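Local structure of tryptophane-5-halogenase (Microbispora sp. ATCC PTA-5024, 5UAO) at residues Phe255-His266 with Pro290-Ser301; Phe435-Arg444 with Leu469-Leu479. The protein probably catalyses the FAD-dependent chlorination of a peptide tryptophan at its 5-position during biosynthesis of the lanthipeptide NAI-107. One frame throughout, in Å; residues are numbered along the deposited sequence.

Contact 1: Phe255-His266 with Pro290-Ser301; sequences FTDAAVTGTLAH and PESDHLGYVFSS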
loop_
_atom_site.group_PDB
_atom_site.type_symbol
_atom_site.label_atom_id
_atom_site.label_comp_id
_atom_site.label_asym_id
_atom_site.label_seq_id
_atom_site.Cartn_x
_atom_site.Cartn_y
_atom_site.Cartn_z
ATOM N N PHE A 255 -26.598 7.164 2.576
ATOM C CA PHE A 255 -28.022 7.302 2.256
ATOM C C PHE A 255 -28.472 8.754 1.968
ATOM O O PHE A 255 -29.631 8.973 1.626
ATOM C CB PHE A 255 -28.864 6.988 3.515
ATOM C CG PHE A 255 -28.666 5.676 4.130
ATOM C CD1 PHE A 255 -28.189 4.583 3.429
ATOM C CD2 PHE A 255 -29.092 5.494 5.437
ATOM C CE1 PHE A 255 -28.108 3.323 4.033
ATOM C CE2 PHE A 255 -29.011 4.244 6.056
ATOM C CZ PHE A 255 -28.508 3.162 5.358
ATOM N N THR A 256 -27.660 9.765 2.295
ATOM C CA THR A 256 -28.100 11.143 2.053
ATOM C C THR A 256 -28.014 11.523 0.574
ATOM O O THR A 256 -27.181 10.992 -0.121
ATOM C CB THR A 256 -27.256 12.128 2.869
ATOM O OG1 THR A 256 -25.882 11.957 2.563
ATOM C CG2 THR A 256 -27.463 11.880 4.351
ATOM N N ASP A 257 -28.820 12.472 0.114
ATOM C CA ASP A 257 -28.838 12.823 -1.285
ATOM C C ASP A 257 -29.165 14.263 -1.589
ATOM O O ASP A 257 -29.382 14.607 -2.766
ATOM C CB ASP A 257 -29.890 11.949 -2.004
ATOM C CG ASP A 257 -31.273 12.057 -1.379
ATOM O OD1 ASP A 257 -31.485 12.680 -0.303
ATOM O OD2 ASP A 257 -32.198 11.540 -1.997
ATOM N N ALA A 258 -29.256 15.110 -0.559
ATOM C CA ALA A 258 -29.627 16.503 -0.729
ATOM C C ALA A 258 -28.995 17.333 0.354
ATOM O O ALA A 258 -28.681 16.812 1.422
ATOM C CB ALA A 258 -31.168 16.669 -0.710
ATOM N N ALA A 259 -28.808 18.624 0.048
ATOM C CA ALA A 259 -28.399 19.605 1.024
ATOM C C ALA A 259 -29.118 20.934 0.838
ATOM O O ALA A 259 -29.263 21.467 -0.282
ATOM C CB ALA A 259 -26.903 19.838 0.918
ATOM N N VAL A 260 -29.489 21.523 1.951
ATOM C CA VAL A 260 -30.008 22.874 1.978
ATOM C C VAL A 260 -28.868 23.755 2.527
ATOM O O VAL A 260 -28.413 23.591 3.661
ATOM C CB VAL A 260 -31.211 23.023 2.936
ATOM C CG1 VAL A 260 -31.646 24.475 2.973
ATOM C CG2 VAL A 260 -32.396 22.229 2.444
ATOM N N THR A 261 -28.498 24.754 1.768
ATOM C CA THR A 261 -27.442 25.633 2.202
ATOM C C THR A 261 -27.915 27.012 2.675
ATOM O O THR A 261 -29.007 27.522 2.276
ATOM C CB THR A 261 -26.401 25.833 1.059
ATOM O OG1 THR A 261 -27.005 26.474 -0.085
ATOM C CG2 THR A 261 -25.810 24.503 0.681
ATOM N N GLY A 262 -27.075 27.650 3.482
ATOM C CA GLY A 262 -27.396 28.996 3.936
ATOM C C GLY A 262 -26.195 29.625 4.636
ATOM O O GLY A 262 -25.167 28.981 4.739
ATOM N N THR A 263 -26.301 30.893 5.076
ATOM C CA THR A 263 -25.195 31.555 5.810
ATOM C C THR A 263 -25.714 32.064 7.133
ATOM O O THR A 263 -26.908 32.399 7.253
ATOM C CB THR A 263 -24.559 32.747 5.008
ATOM O OG1 THR A 263 -25.524 33.780 4.869
ATOM C CG2 THR A 263 -24.093 32.329 3.579
ATOM N N LEU A 264 -24.816 32.184 8.086
ATOM C CA LEU A 264 -25.114 32.623 9.440
ATOM C C LEU A 264 -23.991 33.580 9.935
ATOM O O LEU A 264 -22.803 33.287 9.809
ATOM C CB LEU A 264 -25.113 31.406 10.342
ATOM C CG LEU A 264 -25.561 31.572 11.818
ATOM C CD1 LEU A 264 -27.022 32.017 11.965
ATOM C CD2 LEU A 264 -25.308 30.296 12.601
ATOM N N ALA A 265 -24.365 34.706 10.483
ATOM C CA ALA A 265 -23.404 35.668 10.972
ATOM C C ALA A 265 -22.589 35.090 12.086
ATOM O O ALA A 265 -23.116 34.332 12.874
ATOM C CB ALA A 265 -24.130 36.911 11.471
ATOM N N HIS A 266 -21.317 35.467 12.186
ATOM C CA HIS A 266 -20.456 34.949 13.290
ATOM C C HIS A 266 -19.791 36.040 14.174
ATOM O O HIS A 266 -18.990 35.725 15.047
ATOM C CB HIS A 266 -19.340 34.011 12.754
ATOM C CG HIS A 266 -18.533 34.562 11.618
ATOM N ND1 HIS A 266 -18.290 35.906 11.463
ATOM C CD2 HIS A 266 -17.909 33.953 10.576
ATOM C CE1 HIS A 266 -17.579 36.111 10.364
ATOM N NE2 HIS A 266 -17.320 34.940 9.818
ATOM N N PRO A 290 -14.408 34.725 6.012
ATOM C CA PRO A 290 -14.248 35.957 6.832
ATOM C C PRO A 290 -15.565 36.724 7.011
ATOM O O PRO A 290 -15.788 37.280 8.070
ATOM C CB PRO A 290 -13.156 36.774 6.080
ATOM C CG PRO A 290 -12.373 35.711 5.320
ATOM C CD PRO A 290 -13.429 34.680 4.906
ATOM N N GLU A 291 -16.481 36.616 6.077
ATOM C CA GLU A 291 -17.701 37.443 6.111
ATOM C C GLU A 291 -18.843 36.779 6.922
ATOM O O GLU A 291 -19.606 37.483 7.527
ATOM C CB GLU A 291 -18.136 37.904 4.687
ATOM C CG GLU A 291 -18.593 36.840 3.704
ATOM C CD GLU A 291 -17.441 36.072 2.964
ATOM O OE1 GLU A 291 -16.205 36.369 3.237
ATOM O OE2 GLU A 291 -17.797 35.133 2.137
ATOM N N SER A 292 -18.913 35.454 6.967
ATOM C CA SER A 292 -19.953 34.697 7.669
ATOM C C SER A 292 -19.655 33.169 7.736
ATOM O O SER A 292 -18.737 32.695 7.094
ATOM C CB SER A 292 -21.274 34.874 6.957
ATOM O OG SER A 292 -21.209 34.253 5.678
ATOM N N ASP A 293 -20.430 32.446 8.522
ATOM C CA ASP A 293 -20.426 30.988 8.529
ATOM C C ASP A 293 -21.296 30.496 7.360
ATOM O O ASP A 293 -22.421 30.964 7.167
ATOM C CB ASP A 293 -20.909 30.437 9.833
ATOM C CG ASP A 293 -19.863 30.485 10.939
ATOM O OD1 ASP A 293 -18.656 30.530 10.667
ATOM O OD2 ASP A 293 -20.237 30.322 12.112
ATOM N N HIS A 294 -20.730 29.570 6.558
ATOM C CA HIS A 294 -21.450 28.889 5.490
ATOM C C HIS A 294 -21.915 27.507 6.012
ATOM O O HIS A 294 -21.137 26.698 6.518
ATOM C CB HIS A 294 -20.607 28.731 4.283
ATOM C CG HIS A 294 -20.313 30.006 3.585
ATOM N ND1 HIS A 294 -19.739 30.036 2.336
ATOM C CD2 HIS A 294 -20.539 31.296 3.924
ATOM C CE1 HIS A 294 -19.677 31.288 1.904
ATOM N NE2 HIS A 294 -20.055 32.069 2.896
ATOM N N LEU A 295 -23.205 27.265 5.901
ATOM C CA LEU A 295 -23.790 26.063 6.454
ATOM C C LEU A 295 -24.449 25.212 5.360
ATOM O O LEU A 295 -24.924 25.725 4.348
ATOM C CB LEU A 295 -24.822 26.453 7.524
ATOM C CG LEU A 295 -24.268 26.668 8.910
ATOM C CD1 LEU A 295 -23.448 27.914 9.035
ATOM C CD2 LEU A 295 -25.438 26.806 9.861
ATOM N N GLY A 296 -24.547 23.908 5.633
ATOM C CA GLY A 296 -25.321 23.016 4.790
ATOM C C GLY A 296 -25.829 21.790 5.521
ATOM O O GLY A 296 -25.056 21.025 6.103
ATOM N N TYR A 297 -27.138 21.630 5.497
ATOM C CA TYR A 297 -27.794 20.450 6.055
ATOM C C TYR A 297 -27.941 19.407 4.959
ATOM O O TYR A 297 -28.728 19.527 4.020
ATOM C CB TYR A 297 -29.148 20.850 6.611
ATOM C CG TYR A 297 -29.966 19.790 7.230
ATOM C CD1 TYR A 297 -29.475 18.504 7.460
ATOM C CD2 TYR A 297 -31.244 20.102 7.730
ATOM C CE1 TYR A 297 -30.264 17.545 8.071
ATOM C CE2 TYR A 297 -31.999 19.153 8.363
ATOM C CZ TYR A 297 -31.497 17.906 8.569
ATOM O OH TYR A 297 -32.274 16.957 9.206
ATOM N N VAL A 298 -27.068 18.429 5.078
ATOM C CA VAL A 298 -27.049 17.248 4.249
ATOM C C VAL A 298 -28.045 16.245 4.840
ATOM O O VAL A 298 -27.934 15.831 5.995
ATOM C CB VAL A 298 -25.596 16.632 4.263
ATOM C CG1 VAL A 298 -25.559 15.246 3.622
ATOM C CG2 VAL A 298 -24.615 17.536 3.510
ATOM N N PHE A 299 -28.979 15.828 4.043
ATOM C CA PHE A 299 -30.096 14.973 4.553
ATOM C C PHE A 299 -30.470 13.887 3.546
ATOM O O PHE A 299 -30.152 14.015 2.356
ATOM C CB PHE A 299 -31.354 15.837 4.909
ATOM C CG PHE A 299 -31.944 16.620 3.783
ATOM C CD1 PHE A 299 -31.418 17.859 3.422
ATOM C CD2 PHE A 299 -33.078 16.204 3.137
ATOM C CE1 PHE A 299 -32.004 18.599 2.403
ATOM C CE2 PHE A 299 -33.642 16.910 2.084
ATOM C CZ PHE A 299 -33.120 18.128 1.721
ATOM N N SER A 300 -31.199 12.859 4.027
ATOM C CA SER A 300 -31.930 11.904 3.169
ATOM C C SER A 300 -33.291 12.418 2.813
ATOM O O SER A 300 -34.172 12.581 3.701
ATOM C CB SER A 300 -32.163 10.595 3.901
ATOM O OG SER A 300 -33.090 9.851 3.092
ATOM N N SER A 301 -33.513 12.680 1.531
ATOM C CA SER A 301 -34.809 13.198 1.089
ATOM C C SER A 301 -35.938 12.134 1.337
ATOM O O SER A 301 -37.115 12.471 1.476
ATOM C CB SER A 301 -34.768 13.641 -0.374
ATOM O OG SER A 301 -34.576 12.517 -1.184
HETATM O O HOH W 1 -21.127 37.429 9.874
#
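Strands 258-264 and 293-299 run antiparallel at 161°, hydrogen-bonded pairs from Ala258-Phe299 to Leu264-Asp293 alternating with non-hydrogen-bonded ones. At one end Asp257 and Ala258 both face Phe299 in a classic beta bulge, and Phe299 O takes both their amides, at 3.0 Å from Asp257 N and 3.2 Å from Ala258 N. From within the bulge the Asp257 carboxylate reaches Ser301: its OD1 accepts Ser301 N at 2.7 Å through the syn lone pair, while Ser301 OG donates to Asp257 OD2, also at 2.7 Å and on the syn side. With CG lodged between the backbone N and the carbonyl carbon (chi1 56°), the carboxylate swings over to that serine. With an alanine here, Ser301 N and OG would probably both lose their acceptor and Ser301 would be held less firmly. The Phe299 ring folds back across the pair and lays one face on Ala258 CB, 3.8 Å from the ring centroid; Val260 CG2 approaches obliquely, touching Phe299 CE1 at 3.7 Å. Leu325 and helix 306-316 pack around the same ring. On the sheet face of Ala259, Val298 and Thr263, the methyl Thr263 CG2 lies 3.7 Å from His294 CD2, side by side with the imidazole, whose ND1 is hydrogen-bonded to Glu72 OE1. Where the strands part, Ser292 CA sits over one face of the His266 ring; Asp293 OD1 faces the carbon His266 CD2, and His266 NE2 hydrogen-bonds Thr289 O. Asp293 OD2 pairs with Lys271, and a water bridges His266 N to Glu291 O. The chemistry thus divides: a carboxylate-serine grip holds the bulged end, near which the Ala259 side chain touches the bound FAD, whereas a water bridge and a CH-pi contact link the other.

Contact 2: Phe435-Arg444 with Leu469-Leu479; sequences FAAGAPLTGR and LLGQEVPARLL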
loop_
_atom_site.group_PDB
_atom_site.type_symbol
_atom_site.label_atom_id
_atom_site.label_comp_id
_atom_site.label_asym_id
_atom_site.label_seq_id
_atom_site.Cartn_x
_atom_site.Cartn_y
_atom_site.Cartn_z
ATOM N N PHE A 435 -9.871 -3.638 15.586
ATOM C CA PHE A 435 -10.078 -2.541 16.547
ATOM C C PHE A 435 -10.642 -2.995 17.894
ATOM O O PHE A 435 -10.111 -2.654 18.948
ATOM C CB PHE A 435 -11.047 -1.532 15.964
ATOM C CG PHE A 435 -11.380 -0.391 16.898
ATOM C CD1 PHE A 435 -10.569 0.728 16.949
ATOM C CD2 PHE A 435 -12.519 -0.415 17.666
ATOM C CE1 PHE A 435 -10.897 1.792 17.729
ATOM C CE2 PHE A 435 -12.821 0.654 18.468
ATOM C CZ PHE A 435 -11.990 1.743 18.507
ATOM N N ALA A 436 -11.725 -3.750 17.837
ATOM C CA ALA A 436 -12.425 -4.220 19.025
ATOM C C ALA A 436 -11.526 -4.994 19.981
ATOM O O ALA A 436 -11.646 -4.872 21.227
ATOM C CB ALA A 436 -13.606 -5.078 18.622
ATOM N N ALA A 437 -10.630 -5.772 19.406
ATOM C CA ALA A 437 -9.793 -6.668 20.178
ATOM C C ALA A 437 -8.689 -5.876 20.846
ATOM O O ALA A 437 -8.015 -6.383 21.747
ATOM C CB ALA A 437 -9.201 -7.758 19.256
ATOM N N GLY A 438 -8.456 -4.648 20.402
ATOM C CA GLY A 438 -7.423 -3.798 21.029
ATOM C C GLY A 438 -7.259 -2.463 20.354
ATOM O O GLY A 438 -6.553 -2.334 19.333
ATOM N N ALA A 439 -7.894 -1.464 20.946
ATOM C CA ALA A 439 -7.925 -0.089 20.399
ATOM C C ALA A 439 -6.995 0.855 21.197
ATOM O O ALA A 439 -6.793 0.667 22.389
ATOM C CB ALA A 439 -9.360 0.426 20.443
ATOM N N PRO A 440 -6.414 1.845 20.555
ATOM C CA PRO A 440 -6.518 2.245 19.165
ATOM C C PRO A 440 -5.594 1.392 18.298
ATOM O O PRO A 440 -4.534 0.931 18.766
ATOM C CB PRO A 440 -5.963 3.662 19.179
ATOM C CG PRO A 440 -4.981 3.677 20.287
ATOM C CD PRO A 440 -5.462 2.690 21.292
ATOM N N LEU A 441 -5.956 1.250 17.037
ATOM C CA LEU A 441 -5.151 0.507 16.108
ATOM C C LEU A 441 -3.826 1.130 15.948
ATOM O O LEU A 441 -2.818 0.436 15.727
ATOM C CB LEU A 441 -5.849 0.451 14.739
ATOM C CG LEU A 441 -7.128 -0.386 14.662
ATOM C CD1 LEU A 441 -7.933 0.013 13.415
ATOM C CD2 LEU A 441 -6.773 -1.849 14.672
ATOM N N THR A 442 -3.767 2.447 16.033
ATOM C CA THR A 442 -2.472 3.148 15.979
ATOM C C THR A 442 -1.555 2.811 17.196
ATOM O O THR A 442 -0.382 3.109 17.121
ATOM C CB THR A 442 -2.622 4.688 15.921
ATOM O OG1 THR A 442 -3.579 5.163 16.902
ATOM C CG2 THR A 442 -3.071 5.074 14.522
ATOM N N GLY A 443 -2.088 2.181 18.252
ATOM C CA GLY A 443 -1.279 1.709 19.382
ATOM C C GLY A 443 -0.830 0.261 19.265
ATOM O O GLY A 443 -0.054 -0.216 20.090
ATOM N N ARG A 444 -1.285 -0.445 18.223
ATOM C CA ARG A 444 -0.849 -1.835 18.017
ATOM C C ARG A 444 0.569 -1.934 17.605
ATOM O O ARG A 444 1.233 -0.906 17.303
ATOM C CB ARG A 444 -1.694 -2.515 16.950
ATOM C CG ARG A 444 -3.030 -2.777 17.490
ATOM C CD ARG A 444 -3.065 -4.026 18.372
ATOM N NE ARG A 444 -4.466 -4.205 18.405
ATOM C CZ ARG A 444 -5.178 -5.177 17.868
ATOM N NH1 ARG A 444 -6.485 -4.998 17.913
ATOM N NH2 ARG A 444 -4.652 -6.300 17.403
ATOM N N LEU A 469 -13.890 6.152 15.669
ATOM C CA LEU A 469 -14.469 5.026 16.403
ATOM C C LEU A 469 -14.431 5.288 17.966
ATOM O O LEU A 469 -15.412 5.125 18.674
ATOM C CB LEU A 469 -13.722 3.754 16.008
ATOM C CG LEU A 469 -13.980 3.194 14.606
ATOM C CD1 LEU A 469 -13.079 1.948 14.449
ATOM C CD2 LEU A 469 -15.395 2.742 14.526
ATOM N N LEU A 470 -13.340 5.840 18.444
ATOM C CA LEU A 470 -13.220 6.145 19.879
ATOM C C LEU A 470 -14.067 7.368 20.218
ATOM O O LEU A 470 -14.682 7.464 21.299
ATOM C CB LEU A 470 -11.731 6.403 20.218
ATOM C CG LEU A 470 -10.814 5.183 20.146
ATOM C CD1 LEU A 470 -9.428 5.729 20.108
ATOM C CD2 LEU A 470 -11.023 4.237 21.310
ATOM N N GLY A 471 -14.129 8.318 19.292
ATOM C CA GLY A 471 -15.032 9.487 19.508
ATOM C C GLY A 471 -16.461 9.113 19.693
ATOM O O GLY A 471 -17.211 9.731 20.474
ATOM N N GLN A 472 -16.874 8.117 18.941
ATOM C CA GLN A 472 -18.238 7.592 18.982
ATOM C C GLN A 472 -18.459 6.454 20.005
ATOM O O GLN A 472 -19.561 5.862 20.037
ATOM C CB GLN A 472 -18.624 7.107 17.563
ATOM C CG GLN A 472 -18.915 8.207 16.570
ATOM C CD GLN A 472 -19.168 7.621 15.174
ATOM O OE1 GLN A 472 -18.292 7.004 14.534
ATOM N NE2 GLN A 472 -20.340 7.769 14.733
ATOM N N GLU A 473 -17.457 6.203 20.868
ATOM C CA GLU A 473 -17.537 5.235 22.018
ATOM C C GLU A 473 -17.947 3.871 21.551
ATOM O O GLU A 473 -18.771 3.225 22.152
ATOM C CB GLU A 473 -18.509 5.703 23.096
ATOM C CG GLU A 473 -18.169 7.065 23.671
ATOM C CD GLU A 473 -19.054 7.450 24.840
ATOM O OE1 GLU A 473 -20.194 7.917 24.601
ATOM O OE2 GLU A 473 -18.621 7.265 25.992
ATOM N N VAL A 474 -17.363 3.440 20.458
ATOM C CA VAL A 474 -17.542 2.076 19.930
ATOM C C VAL A 474 -16.768 1.107 20.872
ATOM O O VAL A 474 -15.580 1.322 21.125
ATOM C CB VAL A 474 -16.982 2.010 18.499
ATOM C CG1 VAL A 474 -16.789 0.591 18.050
ATOM C CG2 VAL A 474 -17.927 2.774 17.555
ATOM N N PRO A 475 -17.440 0.078 21.407
ATOM C CA PRO A 475 -16.807 -0.753 22.447
ATOM C C PRO A 475 -15.537 -1.418 21.948
ATOM O O PRO A 475 -15.508 -1.924 20.813
ATOM C CB PRO A 475 -17.862 -1.831 22.744
ATOM C CG PRO A 475 -19.135 -1.318 22.202
ATOM C CD PRO A 475 -18.780 -0.412 21.049
ATOM N N ALA A 476 -14.493 -1.406 22.767
ATOM C CA ALA A 476 -13.261 -2.093 22.449
ATOM C C ALA A 476 -12.452 -2.251 23.687
ATOM O O ALA A 476 -12.727 -1.561 24.644
ATOM C CB ALA A 476 -12.469 -1.326 21.409
ATOM N N ARG A 477 -11.519 -3.215 23.688
ATOM C CA ARG A 477 -10.529 -3.343 24.728
ATOM C C ARG A 477 -9.518 -2.265 24.487
ATOM O O ARG A 477 -8.867 -2.241 23.445
ATOM C CB ARG A 477 -9.819 -4.689 24.711
ATOM C CG ARG A 477 -10.707 -5.870 25.056
ATOM C CD ARG A 477 -10.096 -6.693 26.191
ATOM N NE ARG A 477 -10.364 -8.126 26.059
ATOM C CZ ARG A 477 -9.488 -9.042 25.631
ATOM N NH1 ARG A 477 -8.249 -8.710 25.273
ATOM N NH2 ARG A 477 -9.854 -10.318 25.562
ATOM N N LEU A 478 -9.392 -1.357 25.461
ATOM C CA LEU A 478 -8.443 -0.268 25.361
ATOM C C LEU A 478 -7.076 -0.795 25.697
ATOM O O LEU A 478 -6.875 -1.471 26.715
ATOM C CB LEU A 478 -8.829 0.902 26.291
ATOM C CG LEU A 478 -8.043 2.185 26.039
ATOM C CD1 LEU A 478 -8.334 2.738 24.649
ATOM C CD2 LEU A 478 -8.339 3.244 27.099
ATOM N N LEU A 479 -6.115 -0.491 24.856
ATOM C CA LEU A 479 -4.786 -0.921 25.124
ATOM C C LEU A 479 -4.217 -0.190 26.364
ATOM O O LEU A 479 -4.460 1.023 26.597
ATOM C CB LEU A 479 -3.848 -0.711 23.932
ATOM C CG LEU A 479 -4.119 -1.489 22.596
ATOM C CD1 LEU A 479 -3.261 -0.886 21.484
ATOM C CD2 LEU A 479 -3.890 -2.992 22.716
#
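Phe435 and Leu469 form the apolar core of the contact: Leu469 CD1 stands over the centre of the phenyl ring, 3.8 Å from the centroid, and Ala439 CB, from the same segment as Phe435, lies against the opposite face, nearer the rim. With CG anti to the backbone N (chi1 177°), the ring reaches toward helix 461-471, where Phe435 CZ meets Leu469 CB at 3.6 Å and Leu470 CG lies at the ring edge. Ala476 CB closes obliquely on Phe435 CE2, also at 3.6 Å. Helix 461-471 ends in a Schellman motif, with Glu473 at positive phi as the C-prime residue, and the chain then turns back along the end of helix 429-437. Here the backbones join: Arg477 N donates to Ala436 O at 3.0 Å, Ala439 N to Arg477 O at 2.8 Å, and Leu479 N to Ala439 O at 2.8 Å, with one bridge pairing Ala439 and Leu478. Beyond it, Leu479 CD1 rests against Pro440 O and Gly443 C, 3.5 Å from each. Among the polar side chains, Arg444 NE donates to Gly438 O almost in the guanidinium plane, while Arg477, though poorly ordered, forms a salt bridge with Asp379 of the second subunit.

Overall arrangement
Contact 1 lies nearer the middle of the chain, joining neighbouring strands inside a mixed sheet, whereas contact 2 sits further out, where two helix ends and the loops after them meet close to the second subunit. They share no elements: their centres are 32 Å apart and their nearest atoms about 13 Å. Regular main-chain pairing carries contact 1, with carboxylates reserved for its ends, and one of its residues reaches the flavin cofactor. Contact 2 relies instead on an enclosed aromatic ring and three main-chain bonds, and its charged partner belongs to another chain, which places it at the dimer interface.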